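Local coordinates for protein similar to sp|P32453 Saccharomyces cerevisiae YNL315c ATP11 (Candida glabrata CBS 138, PDB 2P4F) that probably acts as a mitochondrial chaperone of the ATP11 family, binding unassembled F1-ATPase beta subunits, at residues Q273-E276 with D277-G281; Y99-L102 with D103-L106; D113-K116 with Q117-E120; Y148-A151 with V152-L156. One frame throughout, in Å; residues are numbered along the deposited sequence. Where two conformers were deposited one is given.

All four contacts are local turns lying in series along the chain, so none nests within or crosses another. From the N terminus, contact 2 turns the loop at 99-102 into the short helix 102-105. Contact 3 follows at the start of helix 116-126, its centre about 17 Å from that of contact 2. Contact 4 ends helix 140-153 and leads into strand 156-162, an outermost strand of the six-stranded antiparallel sheet. Contact 1 comes last, ending helix 266-280 on the opposite side of the chain's centre from contacts 2 and 3. Contacts 1 and 4 touch through Asn279 and Leu156, tying the end of helix 266-280 to the beginning of that strand.

Contact 1. Residues Q273-E276 with D277-G281; sequences QLLE and DFNKG
Asn279 folds back along the last turn of helix 266-280 to meet Leu275, and this flank is the tightly packed part of the contact. Because CG of Asn279 stands beside its own backbone N (chi1 -82°), the amide swings onto the preceding turn and places ND2 2.9 Å from Leu275 O. The bond is nearly straight and lies in the amide plane. Asn279 N makes the regular helical bond to Leu275 O at 3.1 Å, and the two donors come in from opposite faces of the carbonyl plane. CD1 of Leu275 covers the amide nitrogen, 3.5 Å from Asn279 ND2, which also donates to Leu156 O. On the buried side Leu274 rests on Leu290 and Leu293 of helix 287-295. Phe278, partly exposed, stacks edge-to-face with Phe285.

The solvent side is looser. Gln273, bent at its second torsion, turns its amide toward Asp277, where NE2 donates to OD1 at 3.1 Å. The carboxylate is met from above, 46° out of its plane. Farther along, Lys280, in one of its two conformers, runs beside Glu276 and points the same way: Lys280 NZ sits 3.8 Å from Glu276 CB but 5.1 Å from Glu276 OE2. The ammonium group thus lies beside the aliphatic part of Glu276, short of its carboxylate. Gly281, with phi at 73°, ends the helix in a Schellman motif.

Chemically, one asparagine grips a carbonyl twice and ties the helix end to strand 156-162, whereas the exposed flank has a single tilted amide–carboxylate bond and, at most, a diffuse Glu–Lys attraction.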
loop_
_atom_site.group_PDB
_atom_site.type_symbol
_atom_site.label_atom_id
_atom_site.label_comp_id
_atom_site.label_asym_id
_atom_site.label_seq_id
_atom_site.Cartn_x
_atom_site.Cartn_y
_atom_site.Cartn_z
ATOM N N GLN A 273 17.054 -4.807 1.204
ATOM C CA GLN A 273 18.033 -4.605 2.282
ATOM C C GLN A 273 17.894 -3.200 2.872
ATOM O O GLN A 273 18.057 -2.981 4.080
ATOM C CB GLN A 273 19.467 -4.798 1.729
ATOM C CG GLN A 273 20.522 -4.692 2.845
ATOM C CD GLN A 273 20.426 -5.864 3.807
ATOM O OE1 GLN A 273 20.435 -7.030 3.404
ATOM N NE2 GLN A 273 20.314 -5.600 5.114
ATOM N N LEU A 274 17.588 -2.212 1.998
ATOM C CA LEU A 274 17.418 -0.870 2.540
ATOM C C LEU A 274 16.194 -0.770 3.443
ATOM O O LEU A 274 16.179 -0.062 4.483
ATOM C CB LEU A 274 17.235 0.129 1.389
ATOM C CG LEU A 274 17.343 1.595 1.740
ATOM C CD1 LEU A 274 18.757 1.975 2.201
ATOM C CD2 LEU A 274 16.880 2.461 0.556
ATOM N N LEU A 275 15.117 -1.425 3.031
ATOM C CA LEU A 275 13.892 -1.493 3.852
ATOM C C LEU A 275 14.217 -2.106 5.214
ATOM O O LEU A 275 13.807 -1.605 6.314
ATOM C CB LEU A 275 12.819 -2.325 3.124
ATOM C CG LEU A 275 11.575 -2.639 3.963
ATOM C CD1 LEU A 275 10.808 -1.359 4.254
ATOM C CD2 LEU A 275 10.728 -3.653 3.198
ATOM N N GLU A 276 14.945 -3.220 5.182
ATOM C CA GLU A 276 15.263 -3.878 6.466
ATOM C C GLU A 276 16.177 -3.014 7.311
ATOM O O GLU A 276 15.995 -2.852 8.518
ATOM C CB GLU A 276 15.892 -5.266 6.200
ATOM C CG GLU A 276 14.848 -6.220 5.566
ATOM C CD GLU A 276 15.439 -7.552 5.200
ATOM O OE1 GLU A 276 16.686 -7.675 5.035
ATOM O OE2 GLU A 276 14.641 -8.527 5.083
ATOM N N ASP A 277 17.176 -2.396 6.676
ATOM C CA ASP A 277 18.080 -1.540 7.446
ATOM C C ASP A 277 17.369 -0.374 8.089
ATOM O O ASP A 277 17.667 0.010 9.243
ATOM C CB ASP A 277 19.179 -1.006 6.510
ATOM C CG ASP A 277 20.223 -2.054 6.200
ATOM O OD1 ASP A 277 20.309 -3.103 6.866
ATOM O OD2 ASP A 277 20.980 -1.810 5.222
ATOM N N PHE A 278 16.405 0.222 7.369
ATOM C CA PHE A 278 15.624 1.306 7.975
ATOM C C PHE A 278 14.901 0.776 9.221
ATOM O O PHE A 278 14.952 1.394 10.294
ATOM C CB PHE A 278 14.616 1.836 6.942
ATOM C CG PHE A 278 13.779 2.978 7.516
ATOM C CD1 PHE A 278 14.249 4.289 7.495
ATOM C CD2 PHE A 278 12.517 2.702 8.051
ATOM C CE1 PHE A 278 13.462 5.285 8.029
ATOM C CE2 PHE A 278 11.729 3.696 8.597
ATOM C CZ PHE A 278 12.202 4.987 8.554
ATOM N N ASN A 279 14.191 -0.352 9.071
ATOM C CA ASN A 279 13.348 -0.822 10.175
ATOM C C ASN A 279 14.131 -1.350 11.366
ATOM O O ASN A 279 13.613 -1.381 12.483
ATOM C CB ASN A 279 12.378 -1.902 9.642
ATOM C CG ASN A 279 11.202 -1.177 9.005
ATOM O OD1 ASN A 279 10.171 -0.861 9.667
ATOM N ND2 ASN A 279 11.309 -0.924 7.699
ATOM N N LYS A 280 15.365 -1.746 11.153
ATOM C CA LYS A 280 16.166 -2.227 12.290
ATOM C C LYS A 280 17.065 -1.096 12.790
ATOM O O LYS A 280 17.806 -1.303 13.772
ATOM C CB LYS A 280 16.867 -3.520 11.903
ATOM C CG LYS A 280 16.023 -4.802 11.854
ATOM C CD LYS A 280 16.273 -5.581 10.575
ATOM C CE LYS A 280 15.199 -6.515 10.110
ATOM N NZ LYS A 280 13.983 -5.963 9.426
ATOM N N GLY A 281 16.979 0.111 12.191
ATOM C CA GLY A 281 17.780 1.217 12.737
ATOM C C GLY A 281 19.269 1.084 12.443
ATOM O O GLY A 281 20.110 1.615 13.161
#

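Contact 2. Residues Y99-L102 with D103-L106; sequences YKTL and DDYL
Asp104 reaches back to Thr101 and closes the turn at the start of helix 102-105. Its OD2 accepts from Thr101 N at 2.8 Å, on the anti side of the carboxylate and 21° out of its plane; Asp104 N in turn donates to Thr101 O. A water gives a further hydrogen to Asp104 OD2 at 2.6 Å and another to Tyr99 O, so that one carboxylate oxygen gathers two donors. A second water joins Thr101 OG1 to Asp103 N.

Tyr105 can be followed outward along the same turn. With CG beside the backbone N (chi1 -59°), the ring is carried back over residues 100-102. Tyr105 CB lies 3.5 Å from Leu102 O, the carbonyl that also accepts from both Tyr105 N and Leu106 N. Next, Tyr105 CD2 passes 3.6 Å from Thr101 O, and CE2 stays near that oxygen before approaching Lys100 CB. On the same side of the ring, Tyr105 CE1 meets Lys100 CD at 4.0 Å, and Tyr105 CZ is 3.7 Å from Lys100 CB, the lysine chain crossing at about a right angle. At the tip, Tyr105 OH touches Lys100 CB at 3.4 Å and is hydrogen-bonded to Gln218; Trp127 stacks edge-to-face on the ring.

Accepting from a backbone N-H and a water at one oxygen probably favours the ionised form of Asp104, which would suit its place at the first turn of a helix.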
loop_
_atom_site.group_PDB
_atom_site.type_symbol
_atom_site.label_atom_id
_atom_site.label_comp_id
_atom_site.label_asym_id
_atom_site.label_seq_id
_atom_site.Cartn_x
_atom_site.Cartn_y
_atom_site.Cartn_z
ATOM N N TYR A 99 -12.854 0.115 11.833
ATOM C CA TYR A 99 -12.441 0.188 10.441
ATOM C C TYR A 99 -13.442 -0.625 9.625
ATOM O O TYR A 99 -14.065 -1.562 10.164
ATOM C CB TYR A 99 -11.027 -0.364 10.218
ATOM C CG TYR A 99 -10.890 -1.768 10.771
ATOM C CD1 TYR A 99 -11.087 -2.886 9.970
ATOM C CD2 TYR A 99 -10.572 -1.960 12.114
ATOM C CE1 TYR A 99 -10.980 -4.173 10.435
ATOM C CE2 TYR A 99 -10.458 -3.249 12.583
ATOM C CZ TYR A 99 -10.654 -4.348 11.765
ATOM O OH TYR A 99 -10.542 -5.634 12.251
ATOM N N LYS A 100 -13.553 -0.249 8.367
ATOM C CA LYS A 100 -14.465 -0.967 7.489
ATOM C C LYS A 100 -13.786 -2.212 6.952
ATOM O O LYS A 100 -12.601 -2.174 6.599
ATOM C CB LYS A 100 -14.967 -0.092 6.333
ATOM C CG LYS A 100 -15.835 0.998 6.957
ATOM C CD LYS A 100 -16.736 1.630 5.941
ATOM C CE LYS A 100 -17.332 2.884 6.558
ATOM N NZ LYS A 100 -17.423 3.939 5.522
ATOM N N THR A 101 -14.502 -3.302 6.928
ATOM C CA THR A 101 -14.010 -4.513 6.305
ATOM C C THR A 101 -14.701 -4.781 4.975
ATOM O O THR A 101 -15.590 -3.986 4.603
ATOM C CB THR A 101 -14.201 -5.744 7.226
ATOM O OG1 THR A 101 -15.594 -6.048 7.323
ATOM C CG2 THR A 101 -13.652 -5.464 8.612
ATOM N N LEU A 102 -14.280 -5.849 4.300
ATOM C CA LEU A 102 -14.852 -6.071 2.976
ATOM C C LEU A 102 -16.369 -6.154 3.034
ATOM O O LEU A 102 -17.031 -5.604 2.121
ATOM C CB LEU A 102 -14.233 -7.334 2.358
ATOM C CG LEU A 102 -14.735 -7.622 0.931
ATOM C CD1 LEU A 102 -14.514 -6.428 -0.029
ATOM C CD2 LEU A 102 -14.023 -8.839 0.388
ATOM N N ASP A 103 -16.883 -6.815 4.095
ATOM C CA ASP A 103 -18.354 -6.986 4.179
ATOM C C ASP A 103 -19.115 -5.669 4.224
ATOM O O ASP A 103 -20.305 -5.574 3.877
ATOM C CB ASP A 103 -18.656 -7.810 5.422
ATOM C CG ASP A 103 -20.083 -8.332 5.470
ATOM O OD1 ASP A 103 -20.525 -9.099 4.588
ATOM O OD2 ASP A 103 -20.753 -7.957 6.458
ATOM N N ASP A 104 -18.471 -4.594 4.711
ATOM C CA ASP A 104 -19.101 -3.277 4.712
ATOM C C ASP A 104 -19.233 -2.673 3.322
ATOM O O ASP A 104 -19.994 -1.726 3.109
ATOM C CB ASP A 104 -18.266 -2.330 5.586
ATOM C CG ASP A 104 -18.266 -2.754 7.050
ATOM O OD1 ASP A 104 -19.383 -3.051 7.573
ATOM O OD2 ASP A 104 -17.188 -2.804 7.689
ATOM N N TYR A 105 -18.500 -3.182 2.338
ATOM C CA TYR A 105 -18.568 -2.672 0.982
ATOM C C TYR A 105 -19.307 -3.628 0.052
ATOM O O TYR A 105 -20.097 -3.180 -0.786
ATOM C CB TYR A 105 -17.150 -2.490 0.430
ATOM C CG TYR A 105 -16.258 -1.559 1.222
ATOM C CD1 TYR A 105 -16.631 -0.251 1.485
ATOM C CD2 TYR A 105 -15.006 -1.980 1.650
ATOM C CE1 TYR A 105 -15.806 0.634 2.207
ATOM C CE2 TYR A 105 -14.174 -1.126 2.359
ATOM C CZ TYR A 105 -14.559 0.155 2.638
ATOM O OH TYR A 105 -13.720 1.014 3.334
ATOM N N LEU A 106 -19.023 -4.925 0.187
ATOM C CA LEU A 106 -19.669 -5.973 -0.615
ATOM C C LEU A 106 -20.062 -7.092 0.357
ATOM O O LEU A 106 -19.121 -7.622 0.993
ATOM C CB LEU A 106 -18.799 -6.619 -1.690
ATOM C CG LEU A 106 -18.200 -5.731 -2.761
ATOM C CD1 LEU A 106 -17.240 -6.537 -3.640
ATOM C CD2 LEU A 106 -19.297 -5.093 -3.608
HETATM O O HOH W 1 -16.489 -2.813 10.185
HETATM O O HOH W 2 -15.476 -8.550 5.920
#

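Contact 3. Residues D113-K116 with Q117-E120; sequences DLSK and QEVE
Ser115 and Glu118 each use a side chain to hold the other's backbone nitrogen, a reciprocal exchange that is the most striking feature of this turn. Ser115 OG accepts from Glu118 N at 3.0 Å; Glu118 OE1 accepts from Ser115 N at 2.9 Å in an almost straight bond. Both torsions serve the exchange. The serine hydroxyl sits between its own backbone N and carbonyl carbon (chi1 69°), facing Glu118 N, while Glu118 CG stands beside its backbone N (chi1 -73°) and the extended chain carries the carboxylate back to the preceding loop. OE1 is met on the anti side, 24° out of the carboxylate plane. Packing is close where the two side chains pass, with Ser115 OG 3.2 Å from Glu118 CG.

Leu114 crosses Glu118 at about a right angle, its CD2 lying 3.6 Å from Glu118 OE1. Leu114 CB also packs against Val119 CG2 at 3.9 Å, an apolar touch between the residue before the N-cap and the fourth residue after the N-cap. Val119 continues inward to Leu223 and Leu231.

Along the helix, a water donates to Glu120 OE1 at 2.5 Å and more weakly to Lys116 O, while Glu120 OE2 forms a salt bridge with Arg124.

The reciprocal bonds make a capping box with Ser115 at the N-cap of helix 116-126, and the Leu114–Val119 touch across it matches a hydrophobic staple.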
loop_
_atom_site.group_PDB
_atom_site.type_symbol
_atom_site.label_atom_id
_atom_site.label_comp_id
_atom_site.label_asym_id
_atom_site.label_seq_id
_atom_site.Cartn_x
_atom_site.Cartn_y
_atom_site.Cartn_z
ATOM N N ASP A 113 -20.772 -17.173 -4.116
ATOM C CA ASP A 113 -20.740 -18.105 -5.252
ATOM C C ASP A 113 -20.370 -17.363 -6.533
ATOM O O ASP A 113 -20.383 -18.017 -7.591
ATOM C CB ASP A 113 -22.077 -18.841 -5.345
ATOM C CG ASP A 113 -22.088 -19.951 -4.246
ATOM O OD1 ASP A 113 -21.191 -20.853 -4.207
ATOM O OD2 ASP A 113 -22.992 -19.839 -3.411
ATOM N N LEU A 114 -20.017 -16.057 -6.431
ATOM C CA LEU A 114 -19.585 -15.370 -7.650
ATOM C C LEU A 114 -18.219 -15.873 -8.094
ATOM O O LEU A 114 -17.429 -16.333 -7.249
ATOM C CB LEU A 114 -19.550 -13.855 -7.429
ATOM C CG LEU A 114 -20.950 -13.252 -7.185
ATOM C CD1 LEU A 114 -20.779 -11.726 -7.040
ATOM C CD2 LEU A 114 -21.897 -13.615 -8.307
ATOM N N SER A 115 -17.905 -15.730 -9.396
ATOM C CA SER A 115 -16.574 -16.062 -9.864
ATOM C C SER A 115 -15.598 -14.945 -9.493
ATOM O O SER A 115 -15.991 -13.839 -9.098
ATOM C CB SER A 115 -16.605 -16.221 -11.370
ATOM O OG SER A 115 -16.829 -14.931 -11.967
ATOM N N LYS A 116 -14.306 -15.267 -9.653
ATOM C CA LYS A 116 -13.274 -14.223 -9.409
ATOM C C LYS A 116 -13.539 -12.986 -10.253
ATOM O O LYS A 116 -13.405 -11.822 -9.809
ATOM C CB LYS A 116 -11.897 -14.822 -9.714
ATOM C CG LYS A 116 -11.450 -15.962 -8.805
ATOM C CD LYS A 116 -9.985 -16.249 -9.169
ATOM C CE LYS A 116 -9.324 -17.409 -8.487
ATOM N NZ LYS A 116 -7.831 -17.186 -8.669
ATOM N N GLN A 117 -13.886 -13.172 -11.525
ATOM C CA GLN A 117 -14.113 -12.030 -12.430
ATOM C C GLN A 117 -15.343 -11.241 -12.006
ATOM O O GLN A 117 -15.319 -10.022 -12.037
ATOM C CB GLN A 117 -14.271 -12.515 -13.880
ATOM C CG GLN A 117 -14.620 -11.365 -14.811
ATOM C CD GLN A 117 -14.408 -11.631 -16.282
ATOM O OE1 GLN A 117 -13.342 -11.364 -16.841
ATOM N NE2 GLN A 117 -15.474 -12.135 -16.905
ATOM N N GLU A 118 -16.394 -11.981 -11.624
ATOM C CA GLU A 118 -17.615 -11.264 -11.169
ATOM C C GLU A 118 -17.328 -10.449 -9.928
ATOM O O GLU A 118 -17.790 -9.313 -9.843
ATOM C CB GLU A 118 -18.697 -12.307 -10.884
ATOM C CG GLU A 118 -19.202 -12.850 -12.256
ATOM C CD GLU A 118 -20.067 -14.090 -12.105
ATOM O OE1 GLU A 118 -20.014 -14.861 -11.124
ATOM O OE2 GLU A 118 -20.860 -14.321 -13.062
ATOM N N VAL A 119 -16.565 -10.991 -8.966
ATOM C CA VAL A 119 -16.205 -10.180 -7.798
ATOM C C VAL A 119 -15.403 -8.952 -8.206
ATOM O O VAL A 119 -15.653 -7.835 -7.694
ATOM C CB VAL A 119 -15.370 -10.997 -6.797
ATOM C CG1 VAL A 119 -14.854 -10.092 -5.637
ATOM C CG2 VAL A 119 -16.242 -12.154 -6.245
ATOM N N GLU A 120 -14.434 -9.143 -9.118
ATOM C CA GLU A 120 -13.634 -8.007 -9.605
ATOM C C GLU A 120 -14.526 -6.967 -10.262
ATOM O O GLU A 120 -14.345 -5.762 -10.012
ATOM C CB GLU A 120 -12.532 -8.451 -10.553
ATOM C CG GLU A 120 -11.748 -7.256 -11.090
ATOM C CD GLU A 120 -10.466 -7.633 -11.819
ATOM O OE1 GLU A 120 -10.076 -8.830 -11.827
ATOM O OE2 GLU A 120 -9.810 -6.735 -12.422
HETATM O O HOH W 3 -10.523 -11.188 -10.969
#

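Contact 4. Residues Y148-A151 with V152-L156; sequences YKYA and VKNPL
Tyr150 and Asn154 meet at the C-terminal end of helix 140-153, where the chain leaves the helix and passes into strand 156-162 of the antiparallel sheet of this half-barrel fold. Tyr148 O is satisfied in the regular way, by Val152 N at 3.0 Å. One residue on, the bond from Lys153 N to Lys149 O has stretched to 3.5 Å and is weak.

At Asn154 the pattern changes. Its backbone N is shared between two acceptors, both weakly: Tyr150 O at 2.9 Å, with a poor approach, and Ala151 O at 3.4 Å. Tyr150 O gains a firmer donor from the side chain. CG lies beside the backbone N (chi1 -57°), turning the amide back along the helix so that Asn154 ND2 donates to Tyr150 O at 3.0 Å, in the carbonyl plane and on a lone pair. Asn154 O, in turn, accepts from the hydroxyl of Tyr258. Pro155 has no N-H to offer, and its nitrogen stands 3.2 Å from Ala151 O without a bond; backbone bonds join Pro155 to Trp186 of strand 179-190.

Apolar contacts flank these bonds. Val152 CG2 touches Tyr148 CE1 at 4.0 Å, while the methyl of Ala151 faces Trp186 and Phe188. The Tyr150 ring runs alongside the Asn154 amide, both pointing the same way, with their planes 31° apart. Asn154 ND2 thus lies at the edge of the ring, close to its plane and 3.9 Å from Tyr150 CD1.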
loop_
_atom_site.group_PDB
_atom_site.type_symbol
_atom_site.label_atom_id
_atom_site.label_comp_id
_atom_site.label_asym_id
_atom_site.label_seq_id
_atom_site.Cartn_x
_atom_site.Cartn_y
_atom_site.Cartn_z
ATOM N N TYR A 148 2.978 -8.864 2.274
ATOM C CA TYR A 148 2.437 -8.947 3.636
ATOM C C TYR A 148 3.513 -9.373 4.633
ATOM O O TYR A 148 3.639 -8.835 5.732
ATOM C CB TYR A 148 1.312 -9.995 3.618
ATOM C CG TYR A 148 0.391 -10.087 4.792
ATOM C CD1 TYR A 148 0.379 -9.197 5.862
ATOM C CD2 TYR A 148 -0.534 -11.126 4.848
ATOM C CE1 TYR A 148 -0.488 -9.318 6.931
ATOM C CE2 TYR A 148 -1.396 -11.231 5.900
ATOM C CZ TYR A 148 -1.390 -10.350 6.931
ATOM O OH TYR A 148 -2.292 -10.535 7.956
ATOM N N LYS A 149 4.324 -10.348 4.216
ATOM C CA LYS A 149 5.350 -10.870 5.147
ATOM C C LYS A 149 6.382 -9.779 5.425
ATOM O O LYS A 149 6.771 -9.576 6.597
ATOM C CB LYS A 149 5.929 -12.171 4.576
ATOM C CG LYS A 149 5.014 -13.392 4.783
ATOM C CD LYS A 149 3.538 -13.195 4.588
ATOM C CE LYS A 149 2.669 -14.425 4.658
ATOM N NZ LYS A 149 1.666 -14.410 5.756
ATOM N N TYR A 150 6.787 -9.061 4.365
ATOM C CA TYR A 150 7.769 -7.983 4.607
ATOM C C TYR A 150 7.121 -6.844 5.378
ATOM O O TYR A 150 7.828 -6.204 6.174
ATOM C CB TYR A 150 8.315 -7.450 3.297
ATOM C CG TYR A 150 9.421 -8.311 2.726
ATOM C CD1 TYR A 150 10.696 -8.231 3.298
ATOM C CD2 TYR A 150 9.224 -9.160 1.661
ATOM C CE1 TYR A 150 11.761 -8.987 2.827
ATOM C CE2 TYR A 150 10.286 -9.933 1.160
ATOM C CZ TYR A 150 11.522 -9.825 1.756
ATOM O OH TYR A 150 12.590 -10.558 1.313
ATOM N N ALA A 151 5.850 -6.573 5.192
ATOM C CA ALA A 151 5.174 -5.428 5.846
ATOM C C ALA A 151 5.105 -5.688 7.344
ATOM O O ALA A 151 5.266 -4.738 8.133
ATOM C CB ALA A 151 3.801 -5.248 5.247
ATOM N N VAL A 152 4.813 -6.906 7.755
ATOM C CA VAL A 152 4.722 -7.173 9.215
ATOM C C VAL A 152 6.062 -6.924 9.896
ATOM O O VAL A 152 6.166 -6.298 10.949
ATOM C CB VAL A 152 4.248 -8.621 9.490
ATOM C CG1 VAL A 152 4.492 -8.988 10.951
ATOM C CG2 VAL A 152 2.770 -8.767 9.112
ATOM N N LYS A 153 7.138 -7.403 9.258
ATOM C CA LYS A 153 8.483 -7.283 9.865
ATOM C C LYS A 153 9.052 -5.882 9.675
ATOM O O LYS A 153 9.937 -5.536 10.448
ATOM C CB LYS A 153 9.423 -8.313 9.192
ATOM C CG LYS A 153 9.070 -9.722 9.674
ATOM C CD LYS A 153 9.927 -10.805 9.131
ATOM C CE LYS A 153 9.747 -11.998 10.099
ATOM N NZ LYS A 153 8.866 -11.538 11.228
ATOM N N ASN A 154 8.602 -5.114 8.700
ATOM C CA ASN A 154 9.194 -3.830 8.331
ATOM C C ASN A 154 8.100 -2.789 8.114
ATOM O O ASN A 154 7.949 -2.323 6.988
ATOM C CB ASN A 154 10.014 -3.988 7.035
ATOM C CG ASN A 154 11.109 -5.051 7.165
ATOM O OD1 ASN A 154 12.178 -4.777 7.713
ATOM N ND2 ASN A 154 10.798 -6.237 6.647
ATOM N N PRO A 155 7.320 -2.476 9.126
ATOM C CA PRO A 155 6.063 -1.747 8.921
ATOM C C PRO A 155 6.210 -0.257 8.657
ATOM O O PRO A 155 5.187 0.388 8.386
ATOM C CB PRO A 155 5.265 -2.006 10.215
ATOM C CG PRO A 155 6.357 -2.137 11.261
ATOM C CD PRO A 155 7.452 -2.909 10.541
ATOM N N LEU A 156 7.417 0.307 8.699
ATOM C CA LEU A 156 7.577 1.744 8.497
ATOM C C LEU A 156 8.597 1.964 7.398
ATOM O O LEU A 156 9.615 1.256 7.347
ATOM C CB LEU A 156 8.031 2.395 9.808
ATOM C CG LEU A 156 8.115 3.928 9.766
ATOM C CD1 LEU A 156 6.726 4.539 9.575
ATOM C CD2 LEU A 156 8.778 4.464 11.051
#